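Cortical-lytic enzyme (Bacillus cereus, PDB 4S3J) acts as an N-acetylglucosaminidase that breaks down spore cortex peptidoglycan during germination, probably cleaving only partially degraded material and recognising its muramic acid delta-lactam residues. Local coordinates at residues 168-174 with 212-218; 358-362 with 383-389; 253-257 with 304-308; 186-191 with 222-226; 130-135 with 427-431. All coordinates share one frame; numbering follows the deposited sequence.

Contact 1: 168-174 with 212-218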
# COMPACT_ATOMS: atom_id res chain seq x y z
N ILE A 168 12.75 3.84 10.20
CA ILE A 168 12.24 4.74 11.25
C ILE A 168 10.94 4.20 11.80
O ILE A 168 9.98 4.12 11.06
CB ILE A 168 11.94 6.16 10.72
CG1 ILE A 168 13.13 6.78 9.99
CG2 ILE A 168 11.37 7.05 11.84
CD1 ILE A 168 14.30 7.00 10.84
N PRO A 169 10.89 3.86 13.11
CA PRO A 169 9.55 3.51 13.62
C PRO A 169 8.71 4.75 13.86
O PRO A 169 9.22 5.72 14.40
CB PRO A 169 9.86 2.76 14.92
CG PRO A 169 11.16 3.31 15.37
CD PRO A 169 11.94 3.68 14.13
N MET A 170 7.47 4.75 13.39
CA MET A 170 6.54 5.86 13.64
C MET A 170 5.82 5.69 14.97
O MET A 170 5.50 4.57 15.39
CB MET A 170 5.52 5.96 12.50
CG MET A 170 6.13 6.38 11.16
SD MET A 170 5.15 5.91 9.70
CE MET A 170 3.59 6.71 10.01
N LEU A 171 5.60 6.81 15.65
CA LEU A 171 4.72 6.85 16.81
C LEU A 171 3.33 7.13 16.30
O LEU A 171 2.98 8.28 16.00
CB LEU A 171 5.20 7.92 17.81
CG LEU A 171 4.28 8.20 19.01
CD1 LEU A 171 3.85 6.94 19.72
CD2 LEU A 171 4.96 9.12 20.00
N VAL A 172 2.53 6.08 16.14
CA VAL A 172 1.21 6.21 15.59
C VAL A 172 0.19 6.44 16.70
O VAL A 172 -0.02 5.59 17.54
CB VAL A 172 0.79 4.95 14.79
CG1 VAL A 172 -0.60 5.11 14.21
CG2 VAL A 172 1.81 4.63 13.68
N ILE A 173 -0.44 7.61 16.68
CA ILE A 173 -1.39 8.01 17.71
C ILE A 173 -2.79 8.13 17.13
O ILE A 173 -3.01 8.88 16.18
CB ILE A 173 -0.96 9.35 18.35
CG1 ILE A 173 0.42 9.19 18.99
CG2 ILE A 173 -1.95 9.79 19.42
CD1 ILE A 173 1.16 10.49 19.17
N THR A 174 -3.75 7.43 17.75
CA THR A 174 -5.14 7.46 17.30
C THR A 174 -6.07 8.04 18.35
O THR A 174 -5.79 7.99 19.55
CB THR A 174 -5.67 6.04 16.95
OG1 THR A 174 -5.46 5.15 18.04
CG2 THR A 174 -4.95 5.49 15.73
N MET A 212 11.32 6.76 18.03
CA MET A 212 10.31 7.01 17.02
C MET A 212 10.43 8.43 16.48
O MET A 212 9.85 9.36 17.04
CB MET A 212 8.93 6.73 17.59
CG MET A 212 8.63 5.25 17.76
SD MET A 212 7.23 5.02 18.88
CE MET A 212 6.97 3.26 18.75
N ARG A 213 11.19 8.60 15.41
CA ARG A 213 11.53 9.94 14.95
C ARG A 213 10.45 10.59 14.08
O ARG A 213 10.58 11.75 13.71
CB ARG A 213 12.88 9.93 14.22
CG ARG A 213 14.06 9.64 15.14
CD ARG A 213 15.39 9.69 14.42
NE ARG A 213 15.70 8.46 13.69
CZ ARG A 213 16.65 8.37 12.76
NH1 ARG A 213 17.37 9.43 12.42
NH2 ARG A 213 16.87 7.22 12.15
N ASP A 214 9.39 9.87 13.74
CA ASP A 214 8.22 10.48 13.11
C ASP A 214 7.01 10.28 14.00
O ASP A 214 6.72 9.16 14.40
CB ASP A 214 7.93 9.89 11.73
CG ASP A 214 6.70 10.53 11.07
OD1 ASP A 214 6.80 11.67 10.57
OD2 ASP A 214 5.63 9.89 11.03
N ILE A 215 6.32 11.37 14.31
CA ILE A 215 5.09 11.36 15.08
C ILE A 215 3.92 11.45 14.12
O ILE A 215 3.82 12.41 13.34
CB ILE A 215 5.03 12.53 16.10
CG1 ILE A 215 6.09 12.38 17.19
CG2 ILE A 215 3.69 12.52 16.84
CD1 ILE A 215 7.49 12.53 16.79
N HIS A 216 3.07 10.44 14.15
CA HIS A 216 1.98 10.31 13.19
C HIS A 216 0.60 10.32 13.84
O HIS A 216 0.29 9.43 14.62
CB HIS A 216 2.12 9.00 12.40
CG HIS A 216 1.10 8.87 11.32
ND1 HIS A 216 1.31 9.32 10.05
CD2 HIS A 216 -0.17 8.37 11.34
CE1 HIS A 216 0.24 9.10 9.30
NE2 HIS A 216 -0.68 8.53 10.08
N PHE A 217 -0.23 11.29 13.48
CA PHE A 217 -1.60 11.35 13.98
C PHE A 217 -2.59 10.77 12.98
O PHE A 217 -2.69 11.21 11.81
CB PHE A 217 -1.98 12.78 14.33
CG PHE A 217 -1.19 13.33 15.45
CD1 PHE A 217 -1.50 13.00 16.75
CD2 PHE A 217 -0.12 14.18 15.22
CE1 PHE A 217 -0.77 13.49 17.80
CE2 PHE A 217 0.62 14.68 16.27
CZ PHE A 217 0.30 14.33 17.57
N ASP A 218 -3.25 9.71 13.43
CA ASP A 218 -4.38 9.16 12.72
C ASP A 218 -5.62 9.49 13.53
O ASP A 218 -6.12 8.65 14.28
CB ASP A 218 -4.23 7.66 12.51
CG ASP A 218 -5.40 7.07 11.75
OD1 ASP A 218 -6.15 7.85 11.12
OD2 ASP A 218 -5.55 5.83 11.75
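The imidazole of H216 is met obliquely by two apolar groups, the M170 methyl and V172 CG1, with M170 CE 3.5 Å from H216 ND1. The bend at chi3 of M170 (59°) turns that methyl across the histidine, while M170 CG lies alongside the D214 carboxylate, 3.5 Å from D214 OD2. On the other side of the strands the F217 ring has I173 CD1 set obliquely against it, 3.8 Å from F217 CE1, and takes F233 edge-to-face. These are neighbouring parallel strands of the family 18 TIM barrel, locked by a ladder that includes L171 N to D214 O (2.9 Å), H216 N to L171 O (2.8 Å) and a nearly straight I173 N to H216 O (2.8 Å, 173°). Alternation sorts the residues: L171, I173, I215 and F217 are apolar because they pack on helices 193-210 and 227-240, whereas D214, H216 and D218 point into the barrel. Ahead of the ladder, where M212 and R213 are still loop, P169 O has no hydrogen-bond partner; M212 CA, at 3.1 Å, gives it a C-H...O contact. S248 bonds both D214 and H216, and T250 holds the second histidine nitrogen. The chemistry implies an imidazole fixed in rotation, in a barrel interior where D218 lies beside E220, the probable proton donor.

Contact 2: 358-362 with 383-389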
# COMPACT_ATOMS: atom_id res chain seq x y z
N PRO A 358 -10.18 -19.40 -13.55
CA PRO A 358 -9.08 -18.51 -13.91
C PRO A 358 -9.24 -17.14 -13.28
O PRO A 358 -10.36 -16.75 -12.87
CB PRO A 358 -9.20 -18.40 -15.43
CG PRO A 358 -10.66 -18.55 -15.70
CD PRO A 358 -11.15 -19.53 -14.66
N ILE A 359 -8.11 -16.44 -13.17
CA ILE A 359 -8.11 -15.06 -12.69
C ILE A 359 -8.24 -14.14 -13.89
O ILE A 359 -7.50 -14.27 -14.87
CB ILE A 359 -6.82 -14.76 -11.91
CG1 ILE A 359 -6.74 -15.60 -10.63
CG2 ILE A 359 -6.73 -13.27 -11.57
CD1 ILE A 359 -5.38 -15.76 -10.08
N ARG A 360 -9.22 -13.25 -13.84
CA ARG A 360 -9.45 -12.25 -14.87
C ARG A 360 -8.87 -10.91 -14.44
O ARG A 360 -8.56 -10.72 -13.27
CB ARG A 360 -10.94 -12.11 -15.13
CG ARG A 360 -11.54 -13.33 -15.84
CD ARG A 360 -12.79 -13.78 -15.18
NE ARG A 360 -13.84 -12.77 -15.22
CZ ARG A 360 -14.85 -12.70 -14.35
NH1 ARG A 360 -15.75 -11.73 -14.48
NH2 ARG A 360 -14.95 -13.57 -13.35
N TYR A 361 -8.72 -10.00 -15.39
CA TYR A 361 -8.14 -8.68 -15.10
C TYR A 361 -8.97 -7.56 -15.71
O TYR A 361 -9.26 -7.55 -16.89
CB TYR A 361 -6.71 -8.61 -15.62
CG TYR A 361 -5.93 -7.46 -15.04
CD1 TYR A 361 -5.34 -7.56 -13.78
CD2 TYR A 361 -5.82 -6.25 -15.72
CE1 TYR A 361 -4.63 -6.50 -13.24
CE2 TYR A 361 -5.11 -5.17 -15.18
CZ TYR A 361 -4.52 -5.31 -13.95
OH TYR A 361 -3.82 -4.25 -13.39
N ASP A 362 -9.38 -6.63 -14.86
CA ASP A 362 -10.15 -5.46 -15.27
C ASP A 362 -9.17 -4.34 -15.64
O ASP A 362 -8.50 -3.80 -14.77
CB ASP A 362 -11.10 -5.04 -14.14
CG ASP A 362 -11.98 -3.84 -14.48
OD1 ASP A 362 -11.55 -2.94 -15.21
OD2 ASP A 362 -13.13 -3.79 -14.01
N TRP A 383 -12.11 -9.70 -5.45
CA TRP A 383 -11.26 -8.65 -6.03
C TRP A 383 -10.02 -8.56 -5.15
O TRP A 383 -10.14 -8.65 -3.93
CB TRP A 383 -11.99 -7.30 -6.09
CG TRP A 383 -13.07 -7.28 -7.12
CD1 TRP A 383 -14.34 -7.74 -6.98
CD2 TRP A 383 -12.95 -6.80 -8.46
NE1 TRP A 383 -15.03 -7.57 -8.16
CE2 TRP A 383 -14.21 -6.98 -9.08
CE3 TRP A 383 -11.90 -6.22 -9.19
CZ2 TRP A 383 -14.43 -6.65 -10.42
CZ3 TRP A 383 -12.14 -5.86 -10.50
CH2 TRP A 383 -13.39 -6.07 -11.10
N PHE A 384 -8.83 -8.45 -5.75
CA PHE A 384 -7.62 -8.47 -4.94
C PHE A 384 -6.49 -7.69 -5.61
O PHE A 384 -6.76 -6.88 -6.50
CB PHE A 384 -7.24 -9.94 -4.59
CG PHE A 384 -6.77 -10.78 -5.74
CD1 PHE A 384 -7.66 -11.27 -6.70
CD2 PHE A 384 -5.44 -11.14 -5.81
CE1 PHE A 384 -7.18 -12.06 -7.77
CE2 PHE A 384 -4.96 -11.92 -6.87
CZ PHE A 384 -5.83 -12.41 -7.82
N GLU A 385 -5.26 -7.87 -5.13
CA GLU A 385 -4.11 -7.15 -5.65
C GLU A 385 -3.10 -8.15 -6.18
O GLU A 385 -2.87 -9.18 -5.53
CB GLU A 385 -3.46 -6.30 -4.57
CG GLU A 385 -4.36 -5.23 -3.94
CD GLU A 385 -4.64 -4.08 -4.89
OE1 GLU A 385 -3.78 -3.77 -5.75
OE2 GLU A 385 -5.75 -3.51 -4.80
N ASP A 386 -2.47 -7.86 -7.32
CA ASP A 386 -1.38 -8.72 -7.80
C ASP A 386 -0.29 -7.88 -8.48
O ASP A 386 -0.35 -6.65 -8.47
CB ASP A 386 -1.87 -9.84 -8.74
CG ASP A 386 -2.33 -9.36 -10.13
OD1 ASP A 386 -2.13 -8.19 -10.51
OD2 ASP A 386 -2.87 -10.22 -10.88
N ALA A 387 0.70 -8.56 -9.07
CA ALA A 387 1.86 -7.85 -9.60
C ALA A 387 1.49 -6.83 -10.69
O ALA A 387 2.13 -5.77 -10.80
CB ALA A 387 2.89 -8.85 -10.13
N ARG A 388 0.48 -7.15 -11.49
CA ARG A 388 0.07 -6.26 -12.57
C ARG A 388 -0.45 -4.94 -12.02
O ARG A 388 -0.05 -3.86 -12.50
CB ARG A 388 -1.01 -6.92 -13.44
CG ARG A 388 -0.48 -8.13 -14.22
CD ARG A 388 -1.59 -8.92 -14.87
NE ARG A 388 -2.47 -9.58 -13.89
CZ ARG A 388 -3.40 -10.48 -14.21
NH1 ARG A 388 -3.58 -10.83 -15.47
NH2 ARG A 388 -4.15 -11.02 -13.25
N SER A 389 -1.37 -5.00 -11.06
CA SER A 389 -2.02 -3.78 -10.59
C SER A 389 -1.05 -2.98 -9.72
O SER A 389 -1.04 -1.76 -9.78
CB SER A 389 -3.40 -4.06 -9.87
OG SER A 389 -3.50 -4.93 -8.69
O HOH W 1 -5.90 -12.37 -16.31
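The Y361 ring and the R388 side chain run antiparallel alongside one another, and this is the main van der Waals contact. Y361 CD1 sits 3.4 Å above one face of the guanidinium, toward its rim, with the two planes 41° apart; R388 CB reaches Y361 CE1 at 3.6 Å. The other apolar contacts are edge-on: I359 CG2 lies at the rim of the F384 ring, 4.0 Å from F384 CZ, and D362 CB lies in the plane of the W383 indole at its edge. Strand 360-362 belongs to the small antiparallel sheet inserted after barrel strand 318-330, probably the insertion known from family 18 chitinases, and these side chains press it onto the start of barrel helix 387-400. That start is a capping box of D386 and S389, whose backbone bonds are weak. The polar contacts centre on R388. R388 NE and NH2 share D386 OD2 side-on in a salt bridge, at 3.1 and 2.8 Å, which fixes the guanidinium's rotation while one face meets the tyrosine. A flexible arginine suits the place, since its third nitrogen reaches across: a water accepts from R388 NH1 (2.9 Å) and donates to I359 O (2.9 Å). Y361 OH bonds Q366.

Contact 3: 253-257 with 304-308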
# COMPACT_ATOMS: atom_id res chain seq x y z
N PRO A 253 -9.44 10.18 1.72
CA PRO A 253 -9.34 10.54 0.30
C PRO A 253 -10.42 11.53 -0.10
O PRO A 253 -11.59 11.36 0.27
CB PRO A 253 -9.53 9.20 -0.41
CG PRO A 253 -10.36 8.41 0.52
CD PRO A 253 -9.90 8.79 1.90
N LYS A 254 -10.02 12.57 -0.82
CA LYS A 254 -10.92 13.60 -1.35
C LYS A 254 -10.60 13.89 -2.81
O LYS A 254 -9.45 13.79 -3.21
CB LYS A 254 -10.79 14.91 -0.56
CG LYS A 254 -11.38 14.85 0.83
CD LYS A 254 -11.52 16.26 1.43
CE LYS A 254 -11.31 16.26 2.94
NZ LYS A 254 -11.49 17.64 3.56
N THR A 255 -11.60 14.30 -3.58
CA THR A 255 -11.38 14.78 -4.95
C THR A 255 -11.80 16.23 -5.13
O THR A 255 -11.69 16.78 -6.23
CB THR A 255 -12.14 13.93 -5.98
OG1 THR A 255 -13.54 13.98 -5.68
CG2 THR A 255 -11.65 12.48 -5.95
N SER A 256 -12.26 16.86 -4.06
CA SER A 256 -12.51 18.30 -4.11
C SER A 256 -12.60 18.90 -2.72
O SER A 256 -12.66 18.18 -1.72
CB SER A 256 -13.80 18.62 -4.88
OG SER A 256 -14.88 18.72 -3.99
N SER A 257 -12.61 20.23 -2.68
CA SER A 257 -12.47 21.01 -1.46
C SER A 257 -13.72 21.21 -0.60
O SER A 257 -13.62 21.76 0.50
CB SER A 257 -11.91 22.39 -1.83
OG SER A 257 -10.60 22.27 -2.38
N GLU A 304 -7.49 10.52 -9.37
CA GLU A 304 -8.26 11.75 -9.07
C GLU A 304 -7.91 12.31 -7.71
O GLU A 304 -7.79 13.54 -7.53
CB GLU A 304 -9.76 11.47 -9.14
CG GLU A 304 -10.29 11.18 -10.53
CD GLU A 304 -11.81 11.02 -10.55
OE1 GLU A 304 -12.49 11.64 -9.70
OE2 GLU A 304 -12.32 10.27 -11.40
N VAL A 305 -7.77 11.43 -6.73
CA VAL A 305 -7.40 11.84 -5.37
C VAL A 305 -5.98 12.41 -5.35
O VAL A 305 -5.75 13.45 -4.72
CB VAL A 305 -7.52 10.67 -4.34
CG1 VAL A 305 -6.95 11.09 -2.99
CG2 VAL A 305 -8.96 10.25 -4.17
N LEU A 306 -5.04 11.75 -6.01
CA LEU A 306 -3.68 12.28 -6.04
C LEU A 306 -3.63 13.65 -6.73
O LEU A 306 -2.89 14.53 -6.28
CB LEU A 306 -2.72 11.33 -6.75
CG LEU A 306 -2.56 9.99 -6.03
CD1 LEU A 306 -1.61 9.11 -6.84
CD2 LEU A 306 -2.05 10.13 -4.60
N GLN A 307 -4.40 13.83 -7.80
CA GLN A 307 -4.43 15.11 -8.50
C GLN A 307 -5.02 16.20 -7.61
O GLN A 307 -4.53 17.32 -7.59
CB GLN A 307 -5.22 15.01 -9.80
CG GLN A 307 -4.57 14.16 -10.86
CD GLN A 307 -5.45 14.00 -12.07
OE1 GLN A 307 -6.64 13.71 -11.95
NE2 GLN A 307 -4.89 14.22 -13.24
N TYR A 308 -6.08 15.86 -6.88
CA TYR A 308 -6.67 16.84 -5.97
C TYR A 308 -5.66 17.16 -4.88
O TYR A 308 -5.44 18.33 -4.57
CB TYR A 308 -7.97 16.35 -5.35
CG TYR A 308 -8.39 17.27 -4.23
CD1 TYR A 308 -8.87 18.54 -4.50
CD2 TYR A 308 -8.24 16.91 -2.92
CE1 TYR A 308 -9.23 19.41 -3.48
CE2 TYR A 308 -8.59 17.76 -1.88
CZ TYR A 308 -9.08 19.01 -2.17
OH TYR A 308 -9.43 19.87 -1.15
O HOH W 2 -9.46 19.58 2.00
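Y308 lays its ring along the backbone of K254, T255 and S256, joining helix 299-312 of the TIM barrel to the loop that follows barrel strand 246-251. With CG anti to the backbone N (chi1 169°), the side chain leaves the helix straight toward that loop. Y308 CB starts 3.7 Å from K254 O, and CG then passes T255 C. Farther out, Y308 CD2 comes 3.4 Å from K254 O, CE2 nears K254 CB, and CE1 lies 3.5 Å from S256 C. The S256 amide N sits over the ring centre, 3.8 Å above one face, so the aromatic plane serves as a floor for a loop without regular structure. Tyrosine suits the site because a flat apolar body ends in a polar tip at the surface. One turn earlier in the helix, V305 packs CG2 against P253 CB at 3.9 Å, and V305 CA offers a C-H to K254 O, a buried carbonyl with no hydrogen-bond partner. The P253 side chain is about 8 Å from that of E220, the probable proton donor. K254 NZ bonds H267 O and F264 O. At the tip, Y308 OH bonds S257 OG at 2.9 Å, although S257 is poorly ordered, and a water 3.2 Å from Y308 OH also accepts from K254 NZ.

Contact 4: 186-191 with 222-226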
# COMPACT_ATOMS: atom_id res chain seq x y z
N THR A 186 -11.21 13.73 20.69
CA THR A 186 -10.47 14.84 20.09
C THR A 186 -11.02 16.19 20.53
O THR A 186 -10.27 17.15 20.59
CB THR A 186 -10.42 14.76 18.53
OG1 THR A 186 -11.60 14.14 18.03
CG2 THR A 186 -9.24 13.92 18.08
N SER A 187 -12.31 16.30 20.86
CA SER A 187 -12.81 17.59 21.33
C SER A 187 -12.13 17.97 22.64
O SER A 187 -11.80 19.15 22.85
CB SER A 187 -14.32 17.56 21.48
OG SER A 187 -14.94 17.59 20.20
N VAL A 188 -11.93 17.01 23.53
CA VAL A 188 -11.22 17.31 24.77
C VAL A 188 -9.79 17.75 24.48
O VAL A 188 -9.37 18.81 24.91
CB VAL A 188 -11.22 16.10 25.75
CG1 VAL A 188 -10.39 16.43 26.98
CG2 VAL A 188 -12.64 15.74 26.16
N ILE A 189 -9.05 16.92 23.76
CA ILE A 189 -7.64 17.17 23.49
C ILE A 189 -7.40 18.43 22.65
O ILE A 189 -6.43 19.15 22.89
CB ILE A 189 -6.99 15.96 22.80
CG1 ILE A 189 -6.92 14.81 23.81
CG2 ILE A 189 -5.58 16.29 22.30
CD1 ILE A 189 -6.45 13.50 23.23
N LEU A 190 -8.27 18.69 21.69
CA LEU A 190 -8.07 19.84 20.81
C LEU A 190 -8.56 21.16 21.42
O LEU A 190 -8.22 22.23 20.91
CB LEU A 190 -8.76 19.60 19.46
CG LEU A 190 -8.21 18.42 18.65
CD1 LEU A 190 -9.02 18.26 17.37
CD2 LEU A 190 -6.72 18.58 18.32
N ARG A 191 -9.34 21.09 22.50
CA ARG A 191 -9.92 22.31 23.07
C ARG A 191 -9.40 22.71 24.44
O ARG A 191 -9.54 23.87 24.82
CB ARG A 191 -11.44 22.21 23.14
CG ARG A 191 -12.10 22.06 21.78
CD ARG A 191 -13.63 22.04 21.88
NE ARG A 191 -14.20 21.93 20.54
CZ ARG A 191 -15.41 22.33 20.18
NH1 ARG A 191 -16.21 22.94 21.05
NH2 ARG A 191 -15.79 22.20 18.92
N VAL A 222 -13.28 13.13 13.42
CA VAL A 222 -13.14 14.38 14.14
C VAL A 222 -14.33 15.28 13.80
O VAL A 222 -14.73 15.38 12.65
CB VAL A 222 -11.81 15.07 13.77
CG1 VAL A 222 -11.67 16.44 14.42
CG2 VAL A 222 -10.64 14.17 14.13
N ALA A 223 -14.92 15.92 14.81
CA ALA A 223 -16.04 16.83 14.57
C ALA A 223 -15.66 17.97 13.61
O ALA A 223 -14.56 18.51 13.70
CB ALA A 223 -16.51 17.42 15.89
N PRO A 224 -16.57 18.36 12.70
CA PRO A 224 -16.29 19.48 11.79
C PRO A 224 -15.92 20.77 12.52
O PRO A 224 -15.14 21.58 12.00
CB PRO A 224 -17.60 19.67 11.03
CG PRO A 224 -18.40 18.48 11.27
CD PRO A 224 -17.92 17.80 12.50
N GLU A 225 -16.48 20.97 13.71
CA GLU A 225 -16.22 22.19 14.46
C GLU A 225 -14.78 22.25 14.98
O GLU A 225 -14.33 23.28 15.44
CB GLU A 225 -17.21 22.30 15.63
CG GLU A 225 -18.67 22.48 15.21
CD GLU A 225 -19.41 21.18 14.91
OE1 GLU A 225 -18.85 20.08 15.09
OE2 GLU A 225 -20.58 21.28 14.49
N ASP A 226 -14.08 21.12 14.91
CA ASP A 226 -12.70 21.03 15.39
C ASP A 226 -11.66 21.10 14.26
O ASP A 226 -10.48 20.86 14.50
CB ASP A 226 -12.51 19.73 16.17
CG ASP A 226 -13.15 19.78 17.55
OD1 ASP A 226 -13.30 20.91 18.07
OD2 ASP A 226 -13.49 18.70 18.09
O HOH W 3 -13.65 16.03 17.48
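Residues 222-226, just after the probable proton donor E220 in the loop that follows barrel strand 214-218, are tied to helix 183-191 by the D226 carboxylate, whose two oxygens face S187 and R191. R191 comes side-on with two nitrogens to a single atom, NE at 2.8 Å and NH2 at 2.9 Å from D226 OD1, forming a salt bridge. Both bonds lie in the guanidinium plane, but that plane is turned 79° from the carboxylate: NE takes the syn lone pair of OD1, and NH2 approaches from above the carboxylate plane. The chain of R191 is extended from CG to NE, which gives it the length to reach across from the last residue of its helix. E225 CB also lies in the guanidinium plane, beyond NH2, 3.6 Å from R191 NH2.

In this TIM barrel the loop ends in a short 3-10 turn, closed by D226 N bonding A223 O at 2.9 Å, and D226 takes the N-cap position of helix 227-240. Its carboxylate makes no capping bond there. The nearby helix start and the arginine would nevertheless both be expected to favour its negative charge.

The other oxygen, D226 OD2, lies 2.8 Å from S187 OG, whose proton could instead serve A183 O. OD2 also accepts from a water at 2.7 Å, which takes the A223 N-H at 3.0 Å and is bonded to T186 OG1, so small hydroxyl residues suit this helix face. Beside the carboxylate, L190 CD1 rests 4.0 Å from D226 CB, and V222 CG2 packs crosswise against the T186 side chain.

Contact 5: 130-135 with 427-431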
# COMPACT_ATOMS: atom_id res chain seq x y z
N ASN A 130 10.69 -5.43 6.76
CA ASN A 130 11.44 -4.27 7.26
C ASN A 130 12.57 -3.74 6.34
O ASN A 130 12.77 -2.52 6.25
CB ASN A 130 12.05 -4.60 8.63
CG ASN A 130 12.52 -3.36 9.36
OD1 ASN A 130 11.81 -2.37 9.45
ND2 ASN A 130 13.76 -3.41 9.85
N PRO A 131 13.33 -4.63 5.69
CA PRO A 131 14.40 -4.12 4.82
C PRO A 131 13.88 -3.24 3.68
O PRO A 131 14.62 -2.38 3.19
CB PRO A 131 15.03 -5.40 4.26
CG PRO A 131 14.69 -6.45 5.20
CD PRO A 131 13.36 -6.10 5.79
N PHE A 132 12.62 -3.43 3.30
CA PHE A 132 12.00 -2.69 2.20
C PHE A 132 11.34 -1.37 2.64
O PHE A 132 10.70 -0.71 1.82
CB PHE A 132 10.91 -3.54 1.51
CG PHE A 132 11.39 -4.86 0.96
CD1 PHE A 132 11.38 -6.01 1.74
CD2 PHE A 132 11.80 -4.94 -0.36
CE1 PHE A 132 11.80 -7.21 1.21
CE2 PHE A 132 12.23 -6.14 -0.88
CZ PHE A 132 12.22 -7.28 -0.09
N LEU A 133 11.50 -0.99 3.92
CA LEU A 133 10.75 0.13 4.50
C LEU A 133 11.58 1.36 4.86
O LEU A 133 12.66 1.26 5.45
CB LEU A 133 10.05 -0.32 5.77
CG LEU A 133 9.06 -1.46 5.64
CD1 LEU A 133 8.43 -1.67 7.03
CD2 LEU A 133 8.00 -1.16 4.60
N THR A 134 11.03 2.53 4.57
CA THR A 134 11.56 3.76 5.14
C THR A 134 11.05 3.91 6.57
O THR A 134 11.79 4.32 7.49
CB THR A 134 11.17 5.01 4.31
OG1 THR A 134 11.46 4.79 2.92
CG2 THR A 134 11.94 6.23 4.82
N TYR A 135 9.76 3.59 6.73
CA TYR A 135 9.06 3.71 8.00
C TYR A 135 8.26 2.45 8.33
O TYR A 135 7.68 1.85 7.44
CB TYR A 135 8.08 4.88 7.96
CG TYR A 135 8.68 6.24 7.73
CD1 TYR A 135 9.15 6.98 8.79
CD2 TYR A 135 8.75 6.78 6.46
CE1 TYR A 135 9.69 8.21 8.60
CE2 TYR A 135 9.29 8.03 6.25
CZ TYR A 135 9.76 8.74 7.33
OH TYR A 135 10.31 10.00 7.18
N ILE A 427 14.85 2.52 -2.56
CA ILE A 427 14.08 2.73 -1.33
C ILE A 427 14.92 3.53 -0.35
O ILE A 427 16.00 3.11 0.06
CB ILE A 427 13.65 1.38 -0.71
CG1 ILE A 427 12.77 0.62 -1.72
CG2 ILE A 427 12.96 1.59 0.62
CD1 ILE A 427 12.48 -0.77 -1.33
N THR A 428 14.41 4.69 0.03
CA THR A 428 15.09 5.58 0.95
C THR A 428 15.18 4.97 2.34
O THR A 428 14.18 4.51 2.89
CB THR A 428 14.36 6.92 1.03
OG1 THR A 428 14.39 7.54 -0.26
CG2 THR A 428 14.99 7.85 2.07
N LYS A 429 16.39 4.97 2.90
CA LYS A 429 16.61 4.57 4.28
C LYS A 429 17.21 5.77 5.02
O LYS A 429 18.21 6.33 4.58
CB LYS A 429 17.53 3.36 4.39
CG LYS A 429 16.94 2.07 3.85
CD LYS A 429 15.81 1.57 4.75
CE LYS A 429 15.91 0.08 5.00
NZ LYS A 429 14.86 -0.39 5.93
N LYS A 430 16.58 6.16 6.12
CA LYS A 430 17.01 7.34 6.85
C LYS A 430 17.66 6.97 8.18
O LYS A 430 18.24 7.84 8.84
CB LYS A 430 15.83 8.28 7.09
CG LYS A 430 15.23 8.77 5.80
CD LYS A 430 14.46 10.05 5.99
CE LYS A 430 13.00 9.90 5.72
NZ LYS A 430 12.43 11.24 5.37
N GLY A 431 17.51 5.72 8.59
CA GLY A 431 18.14 5.20 9.80
C GLY A 431 19.66 5.19 9.78
O GLY A 431 20.31 6.05 9.19
O HOH W 4 14.38 4.75 7.09
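Bends at chi2 (-70°) and chi3 (-136°) fold the K429 side chain back toward the 3-10 turn of 130-132, where NZ finds a cluster of carbonyls. K429 NZ donates to L133 O at 2.8 Å and to N130 O at 3.0 Å, approaching each slightly tilted from the carbonyl plane, and a third bond goes to G165 O. N130 O already accepts from L133 N within the turn, so the lysine adds a second donor to it. A lysine suits this place because one ammonium has three N-H groups to give to three carbonyl oxygens converging on it. T134 keeps OG1 beside its own backbone N (chi1 -49°), from where the hydroxyl donates to T428 O at 2.7 Å while taking the amide of S107.

The loop 130-135 leads into barrel strand 135-143 at the N-terminal end of the TIM barrel, and the C-terminal tail of the chain runs across it here. A water reinforces the crossing by donating to T134 O at 2.7 Å and accepting from K430 N at 2.8 Å.

I427 packs on F132: CG2 touches F132 O at 3.4 Å, and CD1 lies at the edge of the F132 ring, near its plane. At the more exposed end, K430 NZ makes a weak bond to Y135 OH at 3.1 Å, its stronger partner being E106 through a salt bridge.

After the two N-terminal LysM domains, the chain enters the catalytic barrel, and contact 5 opens first, at 130-135. It closes last, at 427-431, so the other four are nested inside its loop and the tail is brought back to the barrel's beginning. Contact 1 opens at 168-174 and contact 4 at 186-191; they close in the same order, at 212-218 and 222-226, so the two loops cross. Contact 1 pairs two neighbouring barrel strands, and contact 4 ties helix 183-191 to the loop after the second. Contacts 3 and 2 follow in series, joining a loop to a barrel helix and the inserted sheet to the helix before the last barrel strand. Contacts 1 and 5 touch directly.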